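Local coordinates for pesticidal crystal protein Cry2Aa (Bacillus thuringiensis serovar kurstaki, PDB 1I5P), which kills dipteran and lepidopteran larvae by binding to midgut epithelial cells and promoting their colloid-osmotic lysis, at residues S280-T285 with L378-D383. Residues are numbered along the deposited sequence; the frame is centred on the assembly and turned at random.
Sequences SGPQQT and LDSGTD
Ser280 N stands above the carboxylate plane of Asp379, 51° out of it. From there Ser280 N gives Asp379 OD1 a nearly straight hydrogen bond of 2.7 Å. Water 1 also donates to OD1 and bonds Ser280 OG. The other oxygen, OD2, accepts from Asn414 N, so both carboxylate oxygens are hydrogen-bonded.

The second flat group, the Gln284 amide, meets Ser380 through its oxygen. Ser380 OG donates to Gln284 OE1 at 2.8 Å, tilted 29° from the amide plane. The chain of Gln284 bends at chi2 (87°), which places CD beside Ser380 OG. Water 3 links NE2 to Leu378 O.

Ser380 OG sits between its own backbone N and carbonyl carbon. Ser380 OG also accepts a weak hydrogen bond of 3.3 Å from Gln283 N. The Gln283 side chain passes alongside Ser380, with Gln283 CB 3.4 Å from Ser380 OG. Its OE1 bonds Tyr463 OH, and water 2 joins its NE2 to Thr382 OG1.

The backbones meet at Ser380 N and Ser280 O, 2.8 Å apart in a hydrogen bond. Gly281 CA comes within 3.2 Å of Ser380 O in a CA-H...O contact. The backbone angles of Gly281 by themselves call for glycine. Beyond it, Pro282 CD rests 3.7 Å from Gly381 CA.

Arg237 NH1 bonds the carbonyls of Gly281 and Gln284 in the loop, where Gln284 centres an inverse gamma turn. The arrangement fastens the loop between strands 275-278 and 287-289 to the chain leading into strand 381-385, which pairs antiparallel with strand 389-393 in the middle domain, the beta prism of three-domain Cry toxins.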
ATOM      1  N   SER A 280       8.081  17.953   6.588  1.00 16.00           N
ATOM      2  CA  SER A 280       8.455  19.074   5.739  1.00 16.80           C
ATOM      3  C   SER A 280       9.187  20.013   6.689  1.00 15.80           C
ATOM      4  O   SER A 280       9.241  19.759   7.891  1.00 14.81           O
ATOM      5  CB  SER A 280       7.216  19.783   5.186  1.00 16.87           C
ATOM      6  OG  SER A 280       6.447  18.916   4.373  1.00 22.07           O
ATOM      7  N   GLY A 281       9.742  21.098   6.167  1.00 16.27           N
ATOM      8  CA  GLY A 281      10.453  22.017   7.032  1.00 16.31           C
ATOM      9  C   GLY A 281      11.871  22.222   6.549  1.00 15.73           C
ATOM     10  O   GLY A 281      12.345  21.485   5.689  1.00 14.92           O
ATOM     11  N   PRO A 282      12.583  23.214   7.099  1.00 17.59           N
ATOM     12  CA  PRO A 282      13.960  23.502   6.696  1.00 18.52           C
ATOM     13  C   PRO A 282      15.068  22.596   7.252  1.00 20.06           C
ATOM     14  O   PRO A 282      16.201  22.661   6.778  1.00 19.60           O
ATOM     15  CB  PRO A 282      14.135  24.945   7.147  1.00 18.50           C
ATOM     16  CG  PRO A 282      13.395  24.937   8.448  1.00 18.81           C
ATOM     17  CD  PRO A 282      12.107  24.224   8.066  1.00 17.01           C
ATOM     18  N   GLN A 283      14.764  21.765   8.249  1.00 19.63           N
ATOM     19  CA  GLN A 283      15.783  20.886   8.839  1.00 20.58           C
ATOM     20  C   GLN A 283      16.154  19.649   8.021  1.00 20.55           C
ATOM     21  O   GLN A 283      17.334  19.317   7.880  1.00 20.44           O
ATOM     22  CB  GLN A 283      15.357  20.446  10.244  1.00 21.48           C
ATOM     23  CG  GLN A 283      15.442  21.544  11.282  1.00 23.10           C
ATOM     24  CD  GLN A 283      15.221  21.039  12.690  1.00 21.11           C
ATOM     25  OE1 GLN A 283      15.746  19.997  13.078  1.00 23.59           O
ATOM     26  NE2 GLN A 283      14.447  21.787  13.470  1.00 20.89           N
ATOM     27  N   GLN A 284      15.153  18.959   7.490  1.00 19.28           N
ATOM     28  CA  GLN A 284      15.400  17.759   6.696  1.00 19.79           C
ATOM     29  C   GLN A 284      15.888  18.188   5.316  1.00 19.82           C
ATOM     30  O   GLN A 284      15.100  18.338   4.387  1.00 19.45           O
ATOM     31  CB  GLN A 284      14.110  16.944   6.600  1.00 17.65           C
ATOM     32  CG  GLN A 284      13.496  16.650   7.964  1.00 17.87           C
ATOM     33  CD  GLN A 284      12.562  17.748   8.460  1.00 17.07           C
ATOM     34  OE1 GLN A 284      12.664  18.905   8.056  1.00 17.47           O
ATOM     35  NE2 GLN A 284      11.650  17.383   9.356  1.00 16.46           N
ATOM     36  N   THR A 285      17.201  18.357   5.191  1.00 19.71           N
ATOM     37  CA  THR A 285      17.816  18.846   3.961  1.00 19.08           C
ATOM     38  C   THR A 285      18.447  17.866   2.981  1.00 19.59           C
ATOM     39  O   THR A 285      18.592  18.183   1.803  1.00 19.98           O
ATOM     40  CB  THR A 285      18.903  19.878   4.304  1.00 19.74           C
ATOM     41  OG1 THR A 285      19.765  19.329   5.312  1.00 22.32           O
ATOM     42  CG2 THR A 285      18.283  21.159   4.825  1.00 17.68           C
ATOM     43  N   LEU A 378       5.325  15.310  11.586  1.00 13.61           N
ATOM     44  CA  LEU A 378       6.764  15.151  11.448  1.00 14.42           C
ATOM     45  C   LEU A 378       7.513  16.385  10.959  1.00 14.21           C
ATOM     46  O   LEU A 378       8.737  16.353  10.797  1.00 13.33           O
ATOM     47  CB  LEU A 378       7.033  13.997  10.486  1.00 14.44           C
ATOM     48  CG  LEU A 378       6.248  12.713  10.772  1.00 16.15           C
ATOM     49  CD1 LEU A 378       6.278  11.800   9.550  1.00 14.33           C
ATOM     50  CD2 LEU A 378       6.845  12.019  11.990  1.00 15.86           C
ATOM     51  N   ASP A 379       6.780  17.464  10.722  1.00 15.14           N
ATOM     52  CA  ASP A 379       7.373  18.701  10.222  1.00 16.85           C
ATOM     53  C   ASP A 379       8.303  19.385  11.216  1.00 18.57           C
ATOM     54  O   ASP A 379       8.192  19.198  12.431  1.00 18.00           O
ATOM     55  CB  ASP A 379       6.274  19.695   9.823  1.00 15.97           C
ATOM     56  CG  ASP A 379       5.477  19.242   8.607  1.00 16.39           C
ATOM     57  OD1 ASP A 379       5.817  18.196   8.010  1.00 16.26           O
ATOM     58  OD2 ASP A 379       4.513  19.944   8.242  1.00 16.75           O
ATOM     59  N   SER A 380       9.226  20.173  10.674  1.00 17.87           N
ATOM     60  CA  SER A 380      10.162  20.952  11.470  1.00 20.28           C
ATOM     61  C   SER A 380       9.963  22.383  10.991  1.00 21.33           C
ATOM     62  O   SER A 380       9.329  22.608   9.959  1.00 22.58           O
ATOM     63  CB  SER A 380      11.606  20.531  11.196  1.00 19.59           C
ATOM     64  OG  SER A 380      12.005  20.952   9.903  1.00 21.94           O
ATOM     65  N   GLY A 381      10.509  23.343  11.727  1.00 21.68           N
ATOM     66  CA  GLY A 381      10.372  24.729  11.332  1.00 21.27           C
ATOM     67  C   GLY A 381      11.045  25.714  12.271  1.00 23.90           C
ATOM     68  O   GLY A 381      11.588  25.347  13.318  1.00 20.21           O
ATOM     69  N   THR A 382      11.013  26.984  11.889  1.00 23.61           N
ATOM     70  CA  THR A 382      11.617  28.016  12.709  1.00 25.53           C
ATOM     71  C   THR A 382      10.658  29.173  12.893  1.00 25.09           C
ATOM     72  O   THR A 382      10.121  29.701  11.921  1.00 24.40           O
ATOM     73  CB  THR A 382      12.913  28.559  12.073  1.00 26.77           C
ATOM     74  OG1 THR A 382      13.833  27.482  11.863  1.00 27.64           O
ATOM     75  CG2 THR A 382      13.558  29.598  12.984  1.00 27.15           C
ATOM     76  N   ASP A 383      10.420  29.546  14.144  1.00 25.17           N
ATOM     77  CA  ASP A 383       9.554  30.675  14.440  1.00 28.84           C
ATOM     78  C   ASP A 383      10.446  31.844  14.840  1.00 30.27           C
ATOM     79  O   ASP A 383      11.449  31.660  15.528  1.00 30.63           O
ATOM     80  CB  ASP A 383       8.604  30.358  15.597  1.00 26.34           C
ATOM     81  CG  ASP A 383       7.686  29.191  15.308  1.00 27.19           C
ATOM     82  OD1 ASP A 383       7.241  29.050  14.151  1.00 25.75           O
ATOM     83  OD2 ASP A 383       7.395  28.422  16.252  1.00 27.67           O
TER
HETATM   84  O   HOH W   1       4.528  17.834   5.782  1.00 17.94           O
HETATM   85  O   HOH W   2      14.436  24.607  12.245  1.00 29.56           O
HETATM   86  O   HOH W   3      10.800  14.893  11.056  1.00 10.23           O